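GH18 chiitnase (Pseudoalteromonas aurantia, PDB 6K7Z) probably hydrolyses chitin from within the polymer chain, as an endo-acting chitinase of glycoside hydrolase family 18 built on a TIM barrel. Local coordinates at residues E140-L145 / Y150-A155; F133-T138 / V174-Q179; Q227-S232 / M258-S263. All coordinates share one frame; numbering follows the deposited sequence.

Contact 1. Residues E140-L145 / Y150-A155; sequences ELRKRL and YIISHA
Arg142 near the end of helix 130-144 and Leu145 just past it pack on Tyr150, just before strand 151-154, and on Ile152 within it. This is the return from helix to strand in a right-handed beta-alpha-beta unit of the TIM barrel, whose first strand is 111-115.

The polar part belongs to Arg142. Its CG lies anti to the backbone N (chi1 179°), and bends at chi2 and chi3 carry the guanidinium across to the strand, past Ile152. Arg142 NH1 donates to Tyr150 O at 3.2 Å, with the donor well above the plane of that carbonyl. Arg142 NH1 also reaches back to Leu145 O at 2.8 Å, nearly in line with the C=O bond. One nitrogen thus ties the carbonyl just past the helix to the one leading into the strand. Arg142 NH2 forms a salt bridge with Asp182, which also accepts from the backbone N of Ile152. A methionine in place of Arg142 would probably leave Asp182 without this charged mate and both carbonyls without their shared donor.

The apolar part has two centres. Ile152 CD1 sits over one face of the Arg142 guanidinium, 3.8 Å above its plane. Ile152 CD1 also meets Leu141 CB at 3.8 Å, so one methyl is wedged between the helix backbone, an aliphatic neighbour and a flat cation. Leu145 lies across Tyr150 at about a right angle. Leu145 CB and Tyr150 CB are 3.7 Å apart, and one methyl branch makes a CH-pi contact: Leu145 CD2 stands 3.9 Å from the Tyr150 ring centroid, only 4° off the ring normal.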
# COMPACT_ATOMS: atom_id res chain seq x y z
N GLU A 140 17.12 -4.89 0.03
CA GLU A 140 17.34 -6.06 0.86
C GLU A 140 16.14 -6.99 0.83
O GLU A 140 16.29 -8.22 0.87
CB GLU A 140 17.65 -5.63 2.29
CG GLU A 140 18.88 -4.77 2.42
CD GLU A 140 20.15 -5.58 2.25
OE1 GLU A 140 20.06 -6.82 2.12
OE2 GLU A 140 21.23 -4.96 2.27
N LEU A 141 14.94 -6.42 0.77
CA LEU A 141 13.74 -7.24 0.70
C LEU A 141 13.66 -7.98 -0.64
O LEU A 141 13.33 -9.17 -0.68
CB LEU A 141 12.52 -6.35 0.92
CG LEU A 141 11.23 -6.85 1.56
CD1 LEU A 141 11.49 -7.71 2.77
CD2 LEU A 141 10.40 -5.63 1.94
N ARG A 142 13.97 -7.27 -1.73
CA ARG A 142 13.89 -7.85 -3.07
C ARG A 142 14.90 -8.97 -3.25
O ARG A 142 14.63 -9.95 -3.95
CB ARG A 142 14.09 -6.76 -4.12
CG ARG A 142 14.03 -7.25 -5.56
CD ARG A 142 12.76 -8.06 -5.80
NE ARG A 142 11.64 -7.20 -6.13
CZ ARG A 142 10.36 -7.59 -6.07
NH1 ARG A 142 10.05 -8.81 -5.67
NH2 ARG A 142 9.40 -6.74 -6.40
N LYS A 143 16.07 -8.82 -2.61
CA LYS A 143 17.06 -9.88 -2.56
C LYS A 143 16.46 -11.17 -2.00
O LYS A 143 16.68 -12.26 -2.55
CB LYS A 143 18.24 -9.40 -1.71
CG LYS A 143 19.37 -10.39 -1.54
CD LYS A 143 20.37 -9.88 -0.49
CE LYS A 143 20.97 -8.54 -0.88
NZ LYS A 143 21.80 -7.97 0.24
N ARG A 144 15.67 -11.06 -0.93
CA ARG A 144 15.10 -12.21 -0.24
C ARG A 144 13.77 -12.67 -0.82
O ARG A 144 13.41 -13.84 -0.63
CB ARG A 144 14.95 -11.89 1.25
CG ARG A 144 16.27 -11.52 1.90
CD ARG A 144 16.12 -10.78 3.22
NE ARG A 144 17.38 -10.74 3.96
CZ ARG A 144 18.37 -9.88 3.74
NH1 ARG A 144 18.26 -8.95 2.80
NH2 ARG A 144 19.47 -9.92 4.48
N LEU A 145 13.06 -11.80 -1.53
CA LEU A 145 11.74 -12.08 -2.10
C LEU A 145 11.78 -11.73 -3.58
O LEU A 145 11.28 -10.68 -4.01
CB LEU A 145 10.65 -11.26 -1.39
CG LEU A 145 10.55 -11.46 0.11
CD1 LEU A 145 9.50 -10.52 0.69
CD2 LEU A 145 10.20 -12.91 0.42
N TYR A 150 7.29 -12.98 -5.88
CA TYR A 150 6.86 -12.17 -4.75
C TYR A 150 6.62 -10.73 -5.18
O TYR A 150 7.22 -10.23 -6.13
CB TYR A 150 7.89 -12.19 -3.62
CG TYR A 150 8.03 -13.52 -2.95
CD1 TYR A 150 7.14 -13.91 -1.98
CD2 TYR A 150 9.06 -14.38 -3.28
CE1 TYR A 150 7.26 -15.12 -1.35
CE2 TYR A 150 9.19 -15.61 -2.66
CZ TYR A 150 8.28 -15.97 -1.70
OH TYR A 150 8.38 -17.18 -1.06
N ILE A 151 5.75 -10.07 -4.42
CA ILE A 151 5.36 -8.68 -4.66
C ILE A 151 5.97 -7.81 -3.58
O ILE A 151 5.94 -8.18 -2.39
CB ILE A 151 3.83 -8.54 -4.68
CG1 ILE A 151 3.22 -9.37 -5.81
CG2 ILE A 151 3.42 -7.07 -4.81
CD1 ILE A 151 3.48 -8.79 -7.18
N ILE A 152 6.49 -6.66 -3.97
CA ILE A 152 6.85 -5.59 -3.05
C ILE A 152 6.16 -4.34 -3.56
O ILE A 152 6.48 -3.84 -4.64
CB ILE A 152 8.37 -5.36 -2.95
CG1 ILE A 152 9.07 -6.62 -2.45
CG2 ILE A 152 8.67 -4.20 -2.00
CD1 ILE A 152 10.59 -6.48 -2.39
N SER A 153 5.19 -3.85 -2.80
CA SER A 153 4.56 -2.57 -3.09
C SER A 153 4.91 -1.58 -1.98
O SER A 153 5.39 -1.96 -0.91
CB SER A 153 3.04 -2.72 -3.23
OG SER A 153 2.45 -3.23 -2.05
N HIS A 154 4.72 -0.30 -2.28
CA HIS A 154 4.75 0.79 -1.31
C HIS A 154 3.44 1.55 -1.41
O HIS A 154 2.73 1.43 -2.41
CB HIS A 154 5.90 1.78 -1.57
CG HIS A 154 7.27 1.21 -1.37
ND1 HIS A 154 8.15 1.71 -0.44
CD2 HIS A 154 7.91 0.20 -2.00
CE1 HIS A 154 9.29 1.03 -0.51
NE2 HIS A 154 9.16 0.10 -1.44
N ALA A 155 3.13 2.37 -0.40
CA ALA A 155 1.85 3.09 -0.35
C ALA A 155 2.09 4.57 -0.07
O ALA A 155 1.66 5.10 0.97
CB ALA A 155 0.92 2.48 0.70

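Contact 2. Residues F133-T138 / V174-Q179; sequences FLISLT and VELVGQ
Ile135 turns CG1 anti to its carbonyl carbon (chi1 -73°) and CG2 anti to its backbone N, and this splits its two branches between Leu176 and Val177. Val177, at chi1 -61°, likewise divides its methyls, CG1 going to Ile135 and CG2 to Thr138. The contact is helix-to-helix packing on the outer layer of the TIM barrel, between the neighbouring helices 130-144 and 169-177.

No hydrogen bond joins the two segments. Ile135 CG2 meets Val177 CG1 at 3.6 Å, at the point where the two backbones come nearest. The longer branch of Ile135 extends to the surface side, where its CD1 lies 3.7 Å from Leu176 CB. The end of Leu176 leads away from residues 133-138, so its root does most of the touching. On the other flank, Thr138 CG2 and Val177 CG2 are 4.0 Å apart, a looser methyl-to-methyl contact. Val177 therefore sits against two residues one helical turn apart.

With its hydroxyl engaged within its own helix, Thr138 presents its methyl to Val177. OG1 donates to Leu134 O, and it is also hydrogen-bonded to His154 NE2 on strand 151-154. Leu134 O takes two donors, since the backbone N of Thr138 binds it as well. The two approach from opposite faces of the carbonyl plane, with Thr138 OG1 2.9 Å from Leu134 O.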
# COMPACT_ATOMS: atom_id res chain seq x y z
N PHE A 133 16.54 4.93 3.57
CA PHE A 133 15.95 3.80 4.29
C PHE A 133 15.07 2.98 3.36
O PHE A 133 15.21 1.75 3.28
CB PHE A 133 15.14 4.31 5.48
CG PHE A 133 14.27 3.25 6.10
CD1 PHE A 133 14.82 2.15 6.74
CD2 PHE A 133 12.88 3.36 6.07
CE1 PHE A 133 14.02 1.18 7.32
CE2 PHE A 133 12.06 2.40 6.64
CZ PHE A 133 12.63 1.30 7.27
N LEU A 134 14.16 3.64 2.64
CA LEU A 134 13.28 2.93 1.74
C LEU A 134 14.05 2.29 0.59
O LEU A 134 13.73 1.18 0.16
CB LEU A 134 12.21 3.88 1.22
CG LEU A 134 11.29 4.35 2.34
CD1 LEU A 134 10.43 5.47 1.81
CD2 LEU A 134 10.42 3.20 2.82
N ILE A 135 15.08 2.97 0.09
CA ILE A 135 15.91 2.39 -0.96
C ILE A 135 16.60 1.13 -0.46
O ILE A 135 16.53 0.07 -1.10
CB ILE A 135 16.93 3.43 -1.46
CG1 ILE A 135 16.20 4.49 -2.29
CG2 ILE A 135 18.08 2.77 -2.23
CD1 ILE A 135 17.01 5.74 -2.52
N SER A 136 17.26 1.21 0.69
CA SER A 136 17.97 0.05 1.23
C SER A 136 17.00 -1.07 1.61
O SER A 136 17.26 -2.24 1.32
CB SER A 136 18.82 0.45 2.43
OG SER A 136 19.41 -0.71 3.02
N LEU A 137 15.90 -0.73 2.28
CA LEU A 137 14.93 -1.75 2.64
C LEU A 137 14.39 -2.46 1.39
O LEU A 137 14.28 -3.69 1.37
CB LEU A 137 13.78 -1.15 3.44
CG LEU A 137 12.68 -2.15 3.82
CD1 LEU A 137 13.24 -3.26 4.70
CD2 LEU A 137 11.49 -1.44 4.50
N THR A 138 14.07 -1.70 0.34
CA THR A 138 13.57 -2.34 -0.88
C THR A 138 14.60 -3.29 -1.46
O THR A 138 14.26 -4.43 -1.82
CB THR A 138 13.16 -1.28 -1.90
OG1 THR A 138 12.05 -0.53 -1.39
CG2 THR A 138 12.74 -1.94 -3.21
N VAL A 174 11.97 6.05 -6.26
CA VAL A 174 11.71 5.39 -7.54
C VAL A 174 12.88 5.57 -8.49
O VAL A 174 13.16 4.69 -9.31
CB VAL A 174 10.39 5.86 -8.19
CG1 VAL A 174 9.19 5.52 -7.30
CG2 VAL A 174 10.42 7.35 -8.53
N GLU A 175 13.60 6.69 -8.38
CA GLU A 175 14.76 6.90 -9.24
C GLU A 175 15.85 5.87 -8.99
O GLU A 175 16.54 5.46 -9.93
CB GLU A 175 15.30 8.30 -9.04
CG GLU A 175 14.49 9.32 -9.83
CD GLU A 175 14.78 10.74 -9.43
OE1 GLU A 175 15.43 10.96 -8.38
OE2 GLU A 175 14.35 11.63 -10.17
N LEU A 176 16.02 5.43 -7.74
CA LEU A 176 17.09 4.49 -7.41
C LEU A 176 16.67 3.03 -7.46
O LEU A 176 17.48 2.19 -7.87
CB LEU A 176 17.65 4.81 -6.02
CG LEU A 176 18.84 5.79 -5.99
CD1 LEU A 176 20.00 5.23 -6.81
CD2 LEU A 176 18.45 7.17 -6.48
N VAL A 177 15.43 2.69 -7.06
CA VAL A 177 15.04 1.29 -6.95
C VAL A 177 13.64 1.03 -7.53
O VAL A 177 13.06 -0.03 -7.29
CB VAL A 177 15.08 0.79 -5.49
CG1 VAL A 177 16.51 0.89 -4.92
CG2 VAL A 177 14.05 1.54 -4.63
N GLY A 178 13.10 1.98 -8.29
CA GLY A 178 11.78 1.78 -8.87
C GLY A 178 11.66 0.50 -9.66
O GLY A 178 10.59 -0.13 -9.69
N GLN A 179 12.75 0.07 -10.30
CA GLN A 179 12.72 -1.17 -11.08
C GLN A 179 12.48 -2.40 -10.21
O GLN A 179 12.09 -3.45 -10.73
CB GLN A 179 14.02 -1.32 -11.87
CG GLN A 179 15.26 -1.59 -11.02
CD GLN A 179 15.81 -0.36 -10.29
OE1 GLN A 179 15.35 0.77 -10.48
NE2 GLN A 179 16.83 -0.58 -9.46

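Contact 3. Residues Q227-S232 / M258-S263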
# COMPACT_ATOMS: atom_id res chain seq x y z
N GLN A 227 -17.15 7.72 3.61
CA GLN A 227 -16.74 8.90 4.27
C GLN A 227 -15.96 8.62 5.58
O GLN A 227 -15.10 9.37 5.93
CB GLN A 227 -17.97 9.71 4.65
CG GLN A 227 -17.71 10.87 5.61
CD GLN A 227 -18.02 10.51 7.06
OE1 GLN A 227 -19.12 10.05 7.39
NE2 GLN A 227 -17.08 10.77 7.92
N ASN A 228 -16.30 7.58 6.31
CA ASN A 228 -15.63 7.34 7.58
C ASN A 228 -14.26 6.70 7.39
O ASN A 228 -13.57 6.46 8.38
CB ASN A 228 -16.48 6.45 8.51
CG ASN A 228 -15.97 6.41 9.96
OD1 ASN A 228 -15.50 5.38 10.43
ND2 ASN A 228 -16.05 7.55 10.64
N ASP A 229 -13.85 6.45 6.15
CA ASP A 229 -12.57 5.80 5.89
C ASP A 229 -11.40 6.77 5.81
O ASP A 229 -10.25 6.32 5.79
CB ASP A 229 -12.66 4.97 4.60
CG ASP A 229 -13.47 3.69 4.79
OD1 ASP A 229 -13.16 2.91 5.73
OD2 ASP A 229 -14.41 3.47 4.00
N ALA A 230 -11.65 8.07 5.78
CA ALA A 230 -10.53 9.01 5.72
C ALA A 230 -10.99 10.35 6.27
O ALA A 230 -12.16 10.71 6.17
CB ALA A 230 -10.01 9.19 4.29
N GLY A 231 -10.03 11.09 6.86
CA GLY A 231 -10.31 12.45 7.27
C GLY A 231 -10.71 13.35 6.12
O GLY A 231 -11.55 14.23 6.27
N SER A 232 -10.11 13.14 4.95
CA SER A 232 -10.44 13.93 3.77
C SER A 232 -10.26 13.08 2.53
O SER A 232 -9.45 12.16 2.51
CB SER A 232 -9.57 15.19 3.67
OG SER A 232 -8.20 14.84 3.54
N MET A 258 -6.92 1.21 -5.70
CA MET A 258 -6.78 0.69 -4.35
C MET A 258 -7.86 1.32 -3.47
O MET A 258 -8.34 2.41 -3.76
CB MET A 258 -5.38 1.01 -3.80
CG MET A 258 -5.16 0.63 -2.32
SD MET A 258 -5.61 1.99 -1.20
CE MET A 258 -4.16 3.03 -1.28
N ASN A 259 -8.27 0.62 -2.41
CA ASN A 259 -9.17 1.26 -1.47
C ASN A 259 -8.75 1.00 -0.03
O ASN A 259 -8.11 -0.00 0.30
CB ASN A 259 -10.65 0.84 -1.68
CG ASN A 259 -10.94 -0.58 -1.23
OD1 ASN A 259 -10.79 -0.94 -0.06
ND2 ASN A 259 -11.43 -1.39 -2.16
N TRP A 260 -9.11 1.96 0.81
CA TRP A 260 -9.11 1.79 2.25
C TRP A 260 -10.57 1.93 2.65
O TRP A 260 -11.15 2.99 2.42
CB TRP A 260 -8.24 2.86 2.94
CG TRP A 260 -8.21 2.69 4.43
CD1 TRP A 260 -9.10 3.20 5.34
CD2 TRP A 260 -7.28 1.90 5.18
NE1 TRP A 260 -8.76 2.79 6.62
CE2 TRP A 260 -7.64 1.99 6.54
CE3 TRP A 260 -6.16 1.14 4.83
CZ2 TRP A 260 -6.92 1.34 7.55
CZ3 TRP A 260 -5.45 0.50 5.83
CH2 TRP A 260 -5.83 0.60 7.18
N GLN A 261 -11.20 0.89 3.18
CA GLN A 261 -10.64 -0.44 3.37
C GLN A 261 -11.76 -1.46 3.13
O GLN A 261 -12.94 -1.10 3.05
CB GLN A 261 -10.07 -0.60 4.79
CG GLN A 261 -11.09 -0.39 5.91
CD GLN A 261 -10.55 -0.79 7.28
OE1 GLN A 261 -10.07 -1.91 7.46
NE2 GLN A 261 -10.60 0.13 8.24
N PHE A 262 -11.37 -2.74 3.06
CA PHE A 262 -12.27 -3.81 2.64
C PHE A 262 -13.58 -3.82 3.43
O PHE A 262 -14.67 -3.90 2.84
CB PHE A 262 -11.55 -5.16 2.77
CG PHE A 262 -12.40 -6.32 2.41
CD1 PHE A 262 -12.67 -6.62 1.08
CD2 PHE A 262 -12.97 -7.11 3.40
CE1 PHE A 262 -13.48 -7.69 0.74
CE2 PHE A 262 -13.76 -8.20 3.08
CZ PHE A 262 -14.01 -8.49 1.75
N SER A 263 -13.50 -3.77 4.75
CA SER A 263 -14.71 -4.01 5.55
C SER A 263 -15.67 -2.83 5.55
O SER A 263 -16.72 -2.90 6.20
CB SER A 263 -14.33 -4.36 6.99
OG SER A 263 -13.94 -5.72 7.07
O HOH W 1 -11.53 2.93 7.86
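A water-bridged surface contact joins Asp229 to Trp260 and Gln261. It links the loop between strand 219-224 and helix 237-251 to the C-terminal end of strand 256-260. In a TIM barrel this is the end where the active site lies, and a tryptophan on the last strand is a familiar feature of family 18 chitinases. Trp260 is consistent with that residue. The peptide bond between Trp260 and Gln261 is cis, as often found at this tryptophan in the family.

No direct hydrogen bond spans the two segments. One water does the joining. It donates to Asp229 OD1 at 2.7 Å and accepts from Gln261 NE2 at 3.0 Å. A third bond, from Trp260 NE1 at 3.0 Å, is weak. The water thus gathers a carboxylate, an amide and an indole.

Direct contact is made mainly by the body of Asp229. Asp229 CB lies 3.3 Å from Trp260 O, while its backbone O is 3.4 Å from Trp260 CD1 and meets the ring obliquely. In Trp260, CG anti to the backbone N (chi1 -179°), with chi2 at -87°, turns CD1 and NE1 to this side. Gln261 CB rests over one face of the indole, 3.7 Å above its plane and offset toward the rim.

The polar ends have further bonds. Asp229 OD2 is bonded to Thr226 and OD1 to Ser264, so the water is one of several partners. Gln261 OE1 accepts from the backbone N atoms of Asn9 and Ser10, which is likely to steady the amide whose NE2 holds the water.

Asp229 also packs on Pro224 of strand 219-224, and the Trp260 ring meets Tyr7 of strand 3-8. The loop leads on into helix 237-251, and the contact lies at the end of strand 256-260, between strands 219-224 and 3-8.

Contacts 1 and 2 form one continuous patch, with centres about 10 Å apart. They share helix 130-144, whose first part packs on helix 169-177 and whose end packs on strand 151-154. Along the chain, contact 1 falls between the two segments of contact 2. They touch through His154 and Thr138. Contact 3 comes later in sequence, on the opposite side of the chain's centre. Centre to centre, it is about 25 Å from contact 1 and 27 Å from contact 2. Contacts 1 and 3 both reach the barrel sheet. Contacts 1 and 2 pack the helix layer on the barrel and on itself; contact 3 lies at the C-terminal rim, where TIM barrel enzymes carry their active site.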